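Glutamine synthetase (Helicobacter pylori, PDB 5ZLI) is a type I-beta glutamine synthetase, a twelve-subunit enzyme whose chain joins a beta-grasp domain to a catalytic domain of the glutamine synthetase family. Local coordinates at residues 128-133 with 391-396; 134-139 with 382-387; 282-287 with 305-310; 295-300 with 399-404; 342-347 with 353-358. All coordinates share one frame; numbering follows the deposited sequence.

Contact 1 of 5, residues 128-133 with 391-396; sequences SGLGDV and GVKNKI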
# COMPACT_ATOMS: atom_id res chain seq x y z
N SER B 128 -66.24 12.45 -31.07
CA SER B 128 -66.63 13.84 -31.29
C SER B 128 -66.68 14.22 -32.75
O SER B 128 -67.12 15.34 -33.06
CB SER B 128 -65.71 14.80 -30.53
OG SER B 128 -64.46 14.94 -31.15
N GLY B 129 -66.15 13.39 -33.66
CA GLY B 129 -66.24 13.73 -35.06
C GLY B 129 -65.18 14.67 -35.57
O GLY B 129 -65.13 14.93 -36.78
N LEU B 130 -64.43 15.32 -34.67
CA LEU B 130 -63.37 16.24 -35.10
C LEU B 130 -62.29 15.53 -35.90
O LEU B 130 -61.67 16.14 -36.79
CB LEU B 130 -62.80 16.97 -33.88
CG LEU B 130 -63.93 17.73 -33.19
CD1 LEU B 130 -63.48 18.41 -31.90
CD2 LEU B 130 -64.61 18.72 -34.16
N GLY B 131 -61.95 14.28 -35.53
CA GLY B 131 -60.92 13.51 -36.21
C GLY B 131 -61.14 12.01 -36.17
O GLY B 131 -61.99 11.51 -35.44
N ASP B 132 -60.34 11.29 -36.98
CA ASP B 132 -60.31 9.82 -36.94
C ASP B 132 -59.12 9.31 -36.14
O ASP B 132 -59.27 8.47 -35.24
CB ASP B 132 -60.16 9.17 -38.33
CG ASP B 132 -61.30 9.44 -39.29
OD1 ASP B 132 -62.44 9.80 -38.90
OD2 ASP B 132 -61.04 9.19 -40.48
N VAL B 133 -57.94 9.77 -36.50
CA VAL B 133 -56.68 9.35 -35.91
C VAL B 133 -56.01 10.59 -35.33
O VAL B 133 -56.30 11.71 -35.76
CB VAL B 133 -55.77 8.68 -36.96
CG1 VAL B 133 -54.58 8.03 -36.28
CG2 VAL B 133 -56.54 7.70 -37.81
N GLY B 391 -59.22 23.32 -27.78
CA GLY B 391 -58.93 24.44 -28.66
C GLY B 391 -59.83 24.48 -29.89
O GLY B 391 -60.25 25.55 -30.32
N VAL B 392 -60.10 23.31 -30.48
CA VAL B 392 -60.94 23.26 -31.67
C VAL B 392 -62.40 23.48 -31.31
O VAL B 392 -63.14 24.18 -32.02
CB VAL B 392 -60.75 21.92 -32.41
CG1 VAL B 392 -61.77 21.78 -33.52
CG2 VAL B 392 -59.35 21.81 -32.96
N LYS B 393 -62.83 22.93 -30.17
CA LYS B 393 -64.19 23.14 -29.71
C LYS B 393 -64.45 24.61 -29.48
O LYS B 393 -65.40 25.18 -30.03
CB LYS B 393 -64.44 22.32 -28.43
CG LYS B 393 -64.45 20.79 -28.65
CD LYS B 393 -64.38 20.01 -27.33
CE LYS B 393 -65.74 19.94 -26.65
NZ LYS B 393 -66.66 18.94 -27.28
N ASN B 394 -63.57 25.27 -28.72
CA ASN B 394 -63.76 26.66 -28.33
C ASN B 394 -63.07 27.65 -29.25
O ASN B 394 -62.88 28.82 -28.86
CB ASN B 394 -63.30 26.88 -26.89
CG ASN B 394 -64.05 26.02 -25.92
OD1 ASN B 394 -64.60 24.98 -26.30
ND2 ASN B 394 -64.11 26.45 -24.67
N LYS B 395 -62.67 27.21 -30.45
CA LYS B 395 -62.05 28.05 -31.46
C LYS B 395 -61.02 29.00 -30.84
O LYS B 395 -61.06 30.21 -31.02
CB LYS B 395 -63.13 28.87 -32.18
CG LYS B 395 -64.33 28.08 -32.70
CD LYS B 395 -64.10 27.36 -34.04
CE LYS B 395 -65.43 27.07 -34.73
NZ LYS B 395 -65.29 26.56 -36.12
N ILE B 396 -60.07 28.42 -30.10
CA ILE B 396 -59.13 29.24 -29.32
C ILE B 396 -58.02 29.77 -30.22
O ILE B 396 -57.31 29.00 -30.88
CB ILE B 396 -58.56 28.45 -28.13
CG1 ILE B 396 -59.67 27.99 -27.18
CG2 ILE B 396 -57.57 29.32 -27.36
CD1 ILE B 396 -59.17 27.44 -25.83

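Contact 2 of 5, residues 134-139 with 382-387; sequences AYFGAE and AAILMA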
# COMPACT_ATOMS: atom_id res chain seq x y z
N ALA B 134 -55.20 10.40 -34.30
CA ALA B 134 -54.32 11.45 -33.80
C ALA B 134 -52.91 10.88 -33.79
O ALA B 134 -52.62 9.96 -33.02
CB ALA B 134 -54.72 11.95 -32.41
N TYR B 135 -52.05 11.38 -34.69
CA TYR B 135 -50.70 10.85 -34.85
C TYR B 135 -49.71 11.58 -33.96
O TYR B 135 -49.65 12.81 -33.98
CB TYR B 135 -50.27 10.98 -36.31
CG TYR B 135 -50.92 10.00 -37.24
CD1 TYR B 135 -50.56 8.67 -37.21
CD2 TYR B 135 -51.90 10.40 -38.15
CE1 TYR B 135 -51.14 7.74 -38.07
CE2 TYR B 135 -52.49 9.48 -39.03
CZ TYR B 135 -52.10 8.14 -38.98
OH TYR B 135 -52.65 7.19 -39.81
N PHE B 136 -48.91 10.81 -33.21
CA PHE B 136 -47.87 11.36 -32.34
C PHE B 136 -46.52 10.74 -32.66
O PHE B 136 -46.41 9.52 -32.82
CB PHE B 136 -48.10 11.09 -30.83
CG PHE B 136 -49.12 11.96 -30.18
CD1 PHE B 136 -50.47 11.77 -30.42
CD2 PHE B 136 -48.74 12.97 -29.31
CE1 PHE B 136 -51.41 12.58 -29.80
CE2 PHE B 136 -49.68 13.77 -28.70
CZ PHE B 136 -51.00 13.58 -28.95
N GLY B 137 -45.48 11.57 -32.62
CA GLY B 137 -44.13 11.15 -32.89
C GLY B 137 -43.10 11.78 -31.96
O GLY B 137 -42.76 12.95 -32.13
N ALA B 138 -42.57 11.00 -31.02
CA ALA B 138 -41.70 11.51 -29.97
C ALA B 138 -40.23 11.29 -30.30
O ALA B 138 -39.84 10.24 -30.84
CB ALA B 138 -42.02 10.83 -28.62
N GLU B 139 -39.41 12.30 -30.00
CA GLU B 139 -37.96 12.17 -30.03
C GLU B 139 -37.50 12.18 -28.58
O GLU B 139 -37.50 13.25 -27.94
CB GLU B 139 -37.32 13.34 -30.78
CG GLU B 139 -37.95 13.72 -32.12
CD GLU B 139 -37.49 15.11 -32.58
OE1 GLU B 139 -36.70 15.75 -31.85
OE2 GLU B 139 -37.92 15.59 -33.66
N ALA B 382 -52.26 11.57 -24.01
CA ALA B 382 -53.67 11.74 -23.72
C ALA B 382 -53.99 13.19 -23.39
O ALA B 382 -54.93 13.76 -23.94
CB ALA B 382 -54.09 10.83 -22.57
N ALA B 383 -53.25 13.78 -22.46
CA ALA B 383 -53.51 15.17 -22.07
C ALA B 383 -53.24 16.18 -23.20
O ALA B 383 -53.99 17.14 -23.38
CB ALA B 383 -52.70 15.51 -20.82
N ILE B 384 -52.16 16.01 -23.95
CA ILE B 384 -51.92 16.91 -25.07
C ILE B 384 -53.10 16.90 -26.03
O ILE B 384 -53.53 17.96 -26.51
CB ILE B 384 -50.60 16.57 -25.76
CG1 ILE B 384 -49.46 17.21 -24.96
CG2 ILE B 384 -50.61 17.02 -27.20
CD1 ILE B 384 -48.14 16.55 -25.15
N LEU B 385 -53.65 15.71 -26.32
CA LEU B 385 -54.78 15.66 -27.23
C LEU B 385 -56.02 16.28 -26.62
O LEU B 385 -56.74 17.01 -27.30
CB LEU B 385 -55.04 14.23 -27.69
CG LEU B 385 -56.30 14.17 -28.55
CD1 LEU B 385 -56.18 14.94 -29.87
CD2 LEU B 385 -56.64 12.69 -28.83
N MET B 386 -56.27 16.05 -25.33
CA MET B 386 -57.44 16.66 -24.69
C MET B 386 -57.34 18.18 -24.66
O MET B 386 -58.36 18.86 -24.63
CB MET B 386 -57.62 16.16 -23.26
CG MET B 386 -57.94 14.69 -23.08
SD MET B 386 -59.40 14.05 -23.89
CE MET B 386 -60.71 14.81 -22.94
N ALA B 387 -56.13 18.73 -24.65
CA ALA B 387 -56.01 20.18 -24.63
C ALA B 387 -56.14 20.79 -26.00
O ALA B 387 -56.62 21.92 -26.13
CB ALA B 387 -54.68 20.60 -24.03

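Contact 3 of 5, residues 282-287 with 305-310; sequences VSVWKN and LHFLGG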
# COMPACT_ATOMS: atom_id res chain seq x y z
N VAL B 282 -47.25 16.42 -33.36
CA VAL B 282 -48.66 16.04 -33.48
C VAL B 282 -49.22 16.35 -34.87
O VAL B 282 -48.83 17.32 -35.51
CB VAL B 282 -49.53 16.72 -32.39
CG1 VAL B 282 -49.02 16.41 -31.00
CG2 VAL B 282 -49.57 18.21 -32.63
N SER B 283 -50.12 15.49 -35.33
CA SER B 283 -51.05 15.84 -36.40
C SER B 283 -52.34 15.08 -36.10
O SER B 283 -52.32 13.97 -35.56
CB SER B 283 -50.61 15.45 -37.84
OG SER B 283 -50.47 14.04 -38.08
N VAL B 284 -53.47 15.70 -36.44
CA VAL B 284 -54.76 15.03 -36.37
C VAL B 284 -55.24 14.83 -37.80
O VAL B 284 -55.30 15.79 -38.58
CB VAL B 284 -55.76 15.87 -35.57
CG1 VAL B 284 -57.06 15.13 -35.47
CG2 VAL B 284 -55.19 16.19 -34.21
N TRP B 285 -55.63 13.60 -38.14
CA TRP B 285 -56.14 13.29 -39.46
C TRP B 285 -57.57 12.77 -39.34
O TRP B 285 -57.99 12.29 -38.29
CB TRP B 285 -55.29 12.24 -40.20
CG TRP B 285 -53.89 12.66 -40.44
CD1 TRP B 285 -53.06 13.29 -39.57
CD2 TRP B 285 -53.15 12.51 -41.65
NE1 TRP B 285 -51.85 13.52 -40.15
CE2 TRP B 285 -51.88 13.06 -41.44
CE3 TRP B 285 -53.44 11.96 -42.90
CZ2 TRP B 285 -50.89 13.08 -42.42
CZ3 TRP B 285 -52.47 11.98 -43.88
CH2 TRP B 285 -51.21 12.54 -43.63
N LYS B 286 -58.32 12.90 -40.43
CA LYS B 286 -59.66 12.35 -40.48
C LYS B 286 -59.94 12.00 -41.92
O LYS B 286 -59.67 12.80 -42.82
CB LYS B 286 -60.72 13.31 -39.93
CG LYS B 286 -62.18 12.78 -39.95
CD LYS B 286 -63.12 13.85 -39.37
CE LYS B 286 -64.59 13.40 -39.23
NZ LYS B 286 -65.38 13.62 -40.46
N ASN B 287 -60.44 10.79 -42.13
CA ASN B 287 -60.81 10.32 -43.45
C ASN B 287 -59.64 10.48 -44.41
O ASN B 287 -59.83 10.75 -45.60
CB ASN B 287 -62.10 11.01 -43.92
CG ASN B 287 -63.33 10.75 -42.99
OD1 ASN B 287 -63.44 9.69 -42.34
ND2 ASN B 287 -64.26 11.70 -42.94
N LEU B 305 -54.48 25.72 -35.88
CA LEU B 305 -54.14 26.87 -35.04
C LEU B 305 -55.05 26.96 -33.83
O LEU B 305 -54.61 27.43 -32.77
CB LEU B 305 -54.24 28.17 -35.84
CG LEU B 305 -53.04 28.52 -36.69
CD1 LEU B 305 -53.50 29.45 -37.78
CD2 LEU B 305 -52.00 29.16 -35.81
N HIS B 306 -56.30 26.53 -33.97
CA HIS B 306 -57.18 26.43 -32.81
C HIS B 306 -56.71 25.31 -31.89
O HIS B 306 -56.68 25.47 -30.66
CB HIS B 306 -58.63 26.23 -33.27
CG HIS B 306 -59.25 27.47 -33.85
ND1 HIS B 306 -58.99 28.74 -33.37
CD2 HIS B 306 -60.10 27.63 -34.89
CE1 HIS B 306 -59.66 29.63 -34.08
NE2 HIS B 306 -60.34 28.98 -35.02
N PHE B 307 -56.28 24.18 -32.46
CA PHE B 307 -55.63 23.16 -31.65
C PHE B 307 -54.47 23.74 -30.82
O PHE B 307 -54.40 23.55 -29.60
CB PHE B 307 -55.14 22.04 -32.57
CG PHE B 307 -54.58 20.86 -31.85
CD1 PHE B 307 -53.33 20.90 -31.29
CD2 PHE B 307 -55.31 19.70 -31.75
CE1 PHE B 307 -52.82 19.83 -30.67
CE2 PHE B 307 -54.80 18.62 -31.11
CZ PHE B 307 -53.56 18.68 -30.57
N LEU B 308 -53.56 24.47 -31.48
CA LEU B 308 -52.41 25.05 -30.79
C LEU B 308 -52.82 26.02 -29.69
O LEU B 308 -52.17 26.07 -28.63
CB LEU B 308 -51.50 25.75 -31.80
CG LEU B 308 -50.44 26.65 -31.18
CD1 LEU B 308 -49.46 25.79 -30.45
CD2 LEU B 308 -49.73 27.49 -32.25
N GLY B 309 -53.83 26.85 -29.95
CA GLY B 309 -54.33 27.75 -28.93
C GLY B 309 -54.83 27.01 -27.70
O GLY B 309 -54.66 27.47 -26.57
N GLY B 310 -55.45 25.85 -27.91
CA GLY B 310 -55.92 25.08 -26.77
C GLY B 310 -54.77 24.49 -25.99
O GLY B 310 -54.73 24.58 -24.76

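Contact 4 of 5, residues 295-300 with 399-404; sequences ETYKGL and GEAMDI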
# COMPACT_ATOMS: atom_id res chain seq x y z
N GLU B 295 -54.14 26.83 -45.36
CA GLU B 295 -53.43 28.02 -45.81
C GLU B 295 -53.69 29.23 -44.91
O GLU B 295 -53.29 30.34 -45.26
CB GLU B 295 -53.71 28.34 -47.29
CG GLU B 295 -53.25 27.21 -48.26
CD GLU B 295 -51.71 27.19 -48.47
OE1 GLU B 295 -51.16 28.22 -48.91
OE2 GLU B 295 -51.06 26.14 -48.20
N THR B 296 -54.29 29.01 -43.75
CA THR B 296 -54.44 30.06 -42.75
C THR B 296 -53.08 30.66 -42.39
O THR B 296 -52.95 31.88 -42.26
CB THR B 296 -55.16 29.50 -41.53
OG1 THR B 296 -56.31 28.75 -41.96
CG2 THR B 296 -55.58 30.61 -40.56
N TYR B 297 -52.06 29.83 -42.26
CA TYR B 297 -50.72 30.28 -41.85
C TYR B 297 -49.72 29.42 -42.61
O TYR B 297 -50.06 28.76 -43.60
CB TYR B 297 -50.54 30.24 -40.32
CG TYR B 297 -49.33 31.01 -39.82
CD1 TYR B 297 -49.25 32.39 -39.99
CD2 TYR B 297 -48.28 30.37 -39.18
CE1 TYR B 297 -48.16 33.10 -39.54
CE2 TYR B 297 -47.18 31.08 -38.72
CZ TYR B 297 -47.13 32.44 -38.90
OH TYR B 297 -46.04 33.16 -38.46
N LYS B 298 -48.47 29.41 -42.16
CA LYS B 298 -47.40 28.70 -42.86
C LYS B 298 -47.66 27.22 -43.16
O LYS B 298 -46.90 26.35 -42.76
CB LYS B 298 -46.09 28.87 -42.09
CG LYS B 298 -45.60 30.32 -42.13
CD LYS B 298 -44.51 30.59 -41.11
CE LYS B 298 -43.93 31.99 -41.28
NZ LYS B 298 -42.96 32.31 -40.19
N GLY B 299 -48.75 26.93 -43.86
CA GLY B 299 -49.09 25.57 -44.21
C GLY B 299 -49.92 24.88 -43.17
O GLY B 299 -49.98 23.64 -43.16
N LEU B 300 -50.56 25.64 -42.29
CA LEU B 300 -51.34 25.07 -41.21
C LEU B 300 -52.77 25.58 -41.31
O LEU B 300 -53.00 26.70 -41.76
CB LEU B 300 -50.77 25.47 -39.87
CG LEU B 300 -49.34 24.98 -39.62
CD1 LEU B 300 -48.76 25.78 -38.46
CD2 LEU B 300 -49.24 23.45 -39.40
N GLY B 399 -52.88 33.26 -30.33
CA GLY B 399 -52.20 34.53 -30.28
C GLY B 399 -51.28 34.74 -31.47
O GLY B 399 -51.55 34.29 -32.60
N GLU B 400 -50.19 35.46 -31.21
CA GLU B 400 -49.27 35.92 -32.26
C GLU B 400 -47.94 35.20 -32.12
O GLU B 400 -47.44 35.01 -31.01
CB GLU B 400 -49.06 37.43 -32.19
CG GLU B 400 -48.56 38.07 -33.49
CD GLU B 400 -49.69 38.55 -34.40
OE1 GLU B 400 -50.87 38.38 -34.02
OE2 GLU B 400 -49.40 39.11 -35.49
N ALA B 401 -47.37 34.81 -33.26
CA ALA B 401 -46.07 34.16 -33.27
C ALA B 401 -44.99 35.18 -32.91
O ALA B 401 -45.11 36.37 -33.20
CB ALA B 401 -45.79 33.55 -34.64
N MET B 402 -43.92 34.69 -32.28
CA MET B 402 -42.78 35.52 -31.89
C MET B 402 -41.53 35.03 -32.59
O MET B 402 -40.95 34.02 -32.18
CB MET B 402 -42.56 35.56 -30.38
CG MET B 402 -43.58 36.36 -29.64
SD MET B 402 -43.32 36.27 -27.88
CE MET B 402 -44.52 37.47 -27.34
N ASP B 403 -41.13 35.73 -33.63
CA ASP B 403 -39.95 35.37 -34.41
C ASP B 403 -38.75 36.19 -33.94
O ASP B 403 -38.17 37.00 -34.67
CB ASP B 403 -40.24 35.53 -35.89
CG ASP B 403 -41.49 34.77 -36.30
OD1 ASP B 403 -41.98 34.03 -35.42
OD2 ASP B 403 -41.96 34.88 -37.46
N ILE B 404 -38.47 36.04 -32.65
CA ILE B 404 -37.28 36.58 -32.00
C ILE B 404 -36.49 35.44 -31.35
O ILE B 404 -36.89 34.27 -31.37
CB ILE B 404 -37.60 37.69 -30.97
CG1 ILE B 404 -38.67 37.25 -29.96
CG2 ILE B 404 -37.98 39.00 -31.69
CD1 ILE B 404 -38.11 36.94 -28.58

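Contact 5 of 5, residues 342-347 with 353-358; sequences LTYSAN and VRIPYG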
# COMPACT_ATOMS: atom_id res chain seq x y z
N LEU B 342 -44.02 30.48 -23.95
CA LEU B 342 -45.08 29.71 -24.59
C LEU B 342 -45.61 30.41 -25.85
O LEU B 342 -46.72 30.94 -25.89
CB LEU B 342 -46.21 29.46 -23.60
CG LEU B 342 -45.98 28.49 -22.46
CD1 LEU B 342 -47.11 28.63 -21.45
CD2 LEU B 342 -45.94 27.08 -23.04
N THR B 343 -44.83 30.32 -26.92
CA THR B 343 -45.27 30.85 -28.21
C THR B 343 -44.85 29.87 -29.30
O THR B 343 -44.15 28.89 -29.05
CB THR B 343 -44.73 32.26 -28.47
OG1 THR B 343 -44.61 32.97 -27.23
CG2 THR B 343 -45.69 33.03 -29.36
N TYR B 344 -45.29 30.13 -30.51
CA TYR B 344 -44.95 29.32 -31.67
C TYR B 344 -44.13 30.14 -32.66
O TYR B 344 -44.21 31.37 -32.68
CB TYR B 344 -46.24 28.76 -32.33
CG TYR B 344 -47.27 29.85 -32.73
CD1 TYR B 344 -48.05 30.50 -31.76
CD2 TYR B 344 -47.43 30.26 -34.06
CE1 TYR B 344 -48.96 31.50 -32.11
CE2 TYR B 344 -48.33 31.26 -34.41
CZ TYR B 344 -49.09 31.87 -33.43
OH TYR B 344 -49.99 32.86 -33.77
N SER B 345 -43.32 29.45 -33.46
CA SER B 345 -42.56 30.09 -34.53
C SER B 345 -41.98 29.02 -35.43
O SER B 345 -41.59 27.95 -34.96
CB SER B 345 -41.45 31.00 -33.99
OG SER B 345 -42.01 32.13 -33.35
N ALA B 346 -41.92 29.32 -36.72
CA ALA B 346 -41.26 28.41 -37.64
C ALA B 346 -39.76 28.53 -37.47
O ALA B 346 -39.22 29.63 -37.30
CB ALA B 346 -41.68 28.69 -39.08
N ASN B 347 -39.08 27.38 -37.50
CA ASN B 347 -37.63 27.33 -37.44
C ASN B 347 -37.07 27.91 -36.14
O ASN B 347 -35.95 28.44 -36.11
CB ASN B 347 -37.05 28.07 -38.64
CG ASN B 347 -37.84 27.83 -39.89
OD1 ASN B 347 -38.12 26.69 -40.25
ND2 ASN B 347 -38.32 28.92 -40.49
N VAL B 353 -43.61 25.86 -28.93
CA VAL B 353 -44.03 25.08 -30.08
C VAL B 353 -43.20 25.53 -31.27
O VAL B 353 -42.81 26.69 -31.38
CB VAL B 353 -45.53 25.22 -30.39
CG1 VAL B 353 -45.97 24.04 -31.27
CG2 VAL B 353 -46.31 25.31 -29.09
N ARG B 354 -42.96 24.59 -32.17
CA ARG B 354 -42.12 24.89 -33.31
C ARG B 354 -42.78 24.35 -34.55
O ARG B 354 -43.29 23.23 -34.55
CB ARG B 354 -40.73 24.27 -33.14
CG ARG B 354 -39.99 24.20 -34.41
CD ARG B 354 -38.55 24.07 -34.13
NE ARG B 354 -37.89 23.60 -35.32
CZ ARG B 354 -37.82 22.33 -35.62
NH1 ARG B 354 -38.30 21.45 -34.76
NH2 ARG B 354 -37.22 21.95 -36.74
N ILE B 355 -42.81 25.18 -35.59
CA ILE B 355 -43.27 24.78 -36.91
C ILE B 355 -42.05 24.37 -37.72
O ILE B 355 -41.20 25.23 -38.02
CB ILE B 355 -44.04 25.91 -37.60
CG1 ILE B 355 -45.24 26.29 -36.75
CG2 ILE B 355 -44.50 25.47 -38.93
CD1 ILE B 355 -44.96 27.43 -35.77
N PRO B 356 -41.89 23.09 -38.05
CA PRO B 356 -40.74 22.69 -38.87
C PRO B 356 -40.78 23.27 -40.28
O PRO B 356 -41.83 23.62 -40.82
CB PRO B 356 -40.85 21.16 -38.89
CG PRO B 356 -41.64 20.81 -37.63
CD PRO B 356 -42.61 21.95 -37.47
N TYR B 357 -39.59 23.27 -40.91
CA TYR B 357 -39.39 23.91 -42.20
C TYR B 357 -40.16 23.22 -43.33
O TYR B 357 -40.86 23.89 -44.11
CB TYR B 357 -37.89 23.91 -42.53
CG TYR B 357 -37.65 24.13 -44.00
CD1 TYR B 357 -37.44 23.05 -44.85
CD2 TYR B 357 -37.73 25.40 -44.55
CE1 TYR B 357 -37.27 23.24 -46.20
CE2 TYR B 357 -37.56 25.61 -45.91
CZ TYR B 357 -37.32 24.52 -46.73
OH TYR B 357 -37.14 24.70 -48.09
N GLY B 358 -40.03 21.89 -43.47
CA GLY B 358 -40.63 21.14 -44.56
C GLY B 358 -42.11 21.43 -44.77
O GLY B 358 -42.49 21.97 -45.82

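Contact 1 of 5, residues 128-133 with 391-396
Val392, on the last turn of helix 377-393, and Leu130, in the loop 128-133, reach toward each other tip to tip, and Val392 CG1 lies 4.1 Å from Leu130 CD1. With chi1 at 171°, CG1 of Val392 stands opposite its own backbone N and takes the contact. A compact branched side chain puts a methyl against the leucine at this partly exposed spot. Next comes Lys393, whose aliphatic stem crosses the leucine at about a right angle; its CG is 4.1 Å from the same Leu130 CD1. The lysine thus gives its greasy part to the contact; it is an exposed residue, and beyond the touching CG its chain bends at chi3 and chi4. Helical geometry stops at Asn394, and the chain turns through Lys395, which has positive phi. Ile396 then closes the turn, its N donating to Gly391 O at 2.9 Å. On the other side, Gly129 ends helix 114-128 with a positive phi at which a CB would press on the preceding carbonyl. Leu130 follows it, and Asp132 and Val133 both face Trp285 in a classic beta bulge that opens strand 133-145, while Val392 also leans on Phe303 of helix 302-313.

Contact 2 of 5, residues 134-139 with 382-387
The first torsions of Phe136 and Leu385 bring their side chains together between strand 134-139 and helix 382-387. Phe136 has chi1 at -78°, with CG opposite its carbonyl carbon, which carries the ring out from the strand to the helix. Leu385 has CG opposite its backbone N, chi1 175°, and both its methyls end beside Ala134. The ring of Phe136 offers its edge: Ile384 CG2 lies near the ring plane, 3.7 Å from Phe136 CE2 and 3.9 Å from Phe136 CZ. Leu385 CB is also at the ring edge, 4.3 Å from Phe136 CZ. One ring therefore touches two successive helical residues, a task that calls for a long, flat, apolar side chain. Such sheet-on-helix layering belongs to the catalytic domain of the family, where strand 133-145, hydrogen-bonded to strands 228-237 and 278-286, is backed by helices. The strand and helix segments run at 132° to one another, their axes approaching to 10.6 Å. Ala134, two residues before Phe136 and so on the same face of the strand, has only a methyl: its CB is 4.1 Å from Leu385 CD2, and so small a residue lets the branched end of the leucine settle close to the strand. Around this core, Phe136 stacks on Phe381 and touches Leu238 and Ala241 of helix 238-258, whereas Ile384 turns partly to Leu318 of helix 315-322. Ala134 and Ala382 both touch helix 114-128, the alanine of the strand on Leu125 and that of the helix on Ile117 and Ala121.

Contact 3 of 5, residues 282-287 with 305-310
Apolar contact alone joins Val282 and Val284 of the strand to Phe307 of the helix. The two valines are two residues apart and point to the same side, and the phenyl ring spans them both. Val282 CG2 is 4.1 Å from Phe307 CE1, and Val284 CG2 is 4.0 Å from Phe307 CE2. Both methyls approach the ring at a slant, one at each carbon flanking CZ. Phe307 holds CG opposite its backbone N, chi1 -174°, which sends the ring from the helix toward the strand. Beta-branched valines suit the strand, and the long aromatic side chain bridges a wide gap, since the CA atoms of Val284 and Phe307 are 9.4 Å apart.

No hydrogen bond crosses between strand and helix. On the far side of the strand, Trp285 NE1 and Ser283 OG, which lies close to the indole plane, are modelled as a hydrogen bond, but one so short and bent (134° at the hydrogen) that its geometry is doubtful. In the helix, Gly309 N bonds to Leu305 O and Gly310 N to His306 O.

Aromatic contacts extend the core: Phe307 meets Phe292 edge-to-face and also touches Phe368. Separately, on the other face of the sheet, Trp285 packs edge-to-face with Tyr135. Helix 302-313 thus covers one face of strand 278-286 with an apolar layer, the alpha/beta packing of the glutamine synthetase catalytic domain.

Contact 4 of 5, residues 295-300 with 399-404
Tyr297 and Ala401 make the closer half of a meeting between two irregular surface loops of the catalytic domain, one leading into helix 302-313 and the other following helix 377-393. The tyrosine, its CG opposite the backbone N at chi1 -166°, extends its phenol across to the other loop, where Tyr297 OH lies 3.8 Å from Ala401 CB. A methyl is enough here, since the long aromatic arm covers the distance by itself. Lys298 CG lies over one face of the Tyr297 ring, 3.8 Å above its plane and toward the rim, so neighbouring residues of one loop support each other. Tyr297 also rests on Leu305, and Ala401 on Tyr344, which ties this half to the protein body.

The charged half is looser and belongs to exposed residues. Lys298 is extended beyond CG, and its ammonium and the Asp403 carboxylate come from opposite directions. Their ion pair is long and probably contributes little by itself. The aspartate has a nearer polar partner in Ser345, whose OG lies at hydrogen-bonding distance from Asp403 OD1. Gly299 allows the turn beyond the lysine, with a positive phi that suits glycine. The second carboxylate oxygen, Asp403 OD2, is the atom facing the lysine, 3.9 Å from Lys298 NZ.

Contact 5 of 5, residues 342-347 with 353-358
Val353 and Thr343 begin the backbone pairing of two parallel segments: Val353 N donates to Thr343 O at 3.1 Å, nearly straight at 174°. Ile355 N donates to Ser345 O, also at 3.1 Å and 170°, but arrives well above the carbonyl plane. Between these two, Ser345 N to Val353 O is only a weak, long bond. The return bond, Asn347 N to Ile355 O at 3.1 Å, completes the parallel pairing in which Ile355 both donates and accepts around Ala346. CA-H...O contacts accompany these bonds.

Side chains follow on one face. Ala346 CB lies 3.9 Å from Ile355 CB, a small residue matched to a branched one. The Tyr344 ring, set by a chi1 of 56° that places CG between the backbone N and the carbonyl carbon, has its edge turned to Ile355 CD1. Tyr344 CB is 3.9 Å from Ile355 CD1, and Val353 CB approaches Tyr344 CB at 4.1 Å. Farther out, the phenol hydroxyl of Tyr344 is hydrogen-bonded to Gly399 O, and Ser345 OG lies at hydrogen-bonding distance of both Met402 O and Asp403 OD1, its proton not assigned.

Arg354 points to the opposite face from Ile355, extended as far as NE. Its guanidinium forms salt bridges with Glu367 and with Asp74 of a neighbouring subunit. Two short parallel strands, with only five residues between the segments, thus lie at a subunit boundary, in keeping with the glutamine synthetase fold, in which the catalytic domain packs against the beta-grasp domain of the next subunit.

All five contacts belong to the catalytic domain. Contacts 1 and 3 are the closest pair, their centres about 7 Å apart, and the loop at Asp132 bonds to the backbone of segment 282-287. Contacts 4 and 5 come next at about 8 Å between centres, where the loop 399-404 meets segment 342-347. Contacts 2 and 3 sit about 10 Å apart at their centres on neighbouring strands of one sheet, with Phe136 touching Val282. Leu308 of contact 3 packs against Tyr344 and Val353 of contact 5, so helix 302-313 links these regions. Contact 5 reaches a second subunit, which contacts 1, 2 and 3 do not; contact 2 is the most central, about 11 Å from the chain's centre.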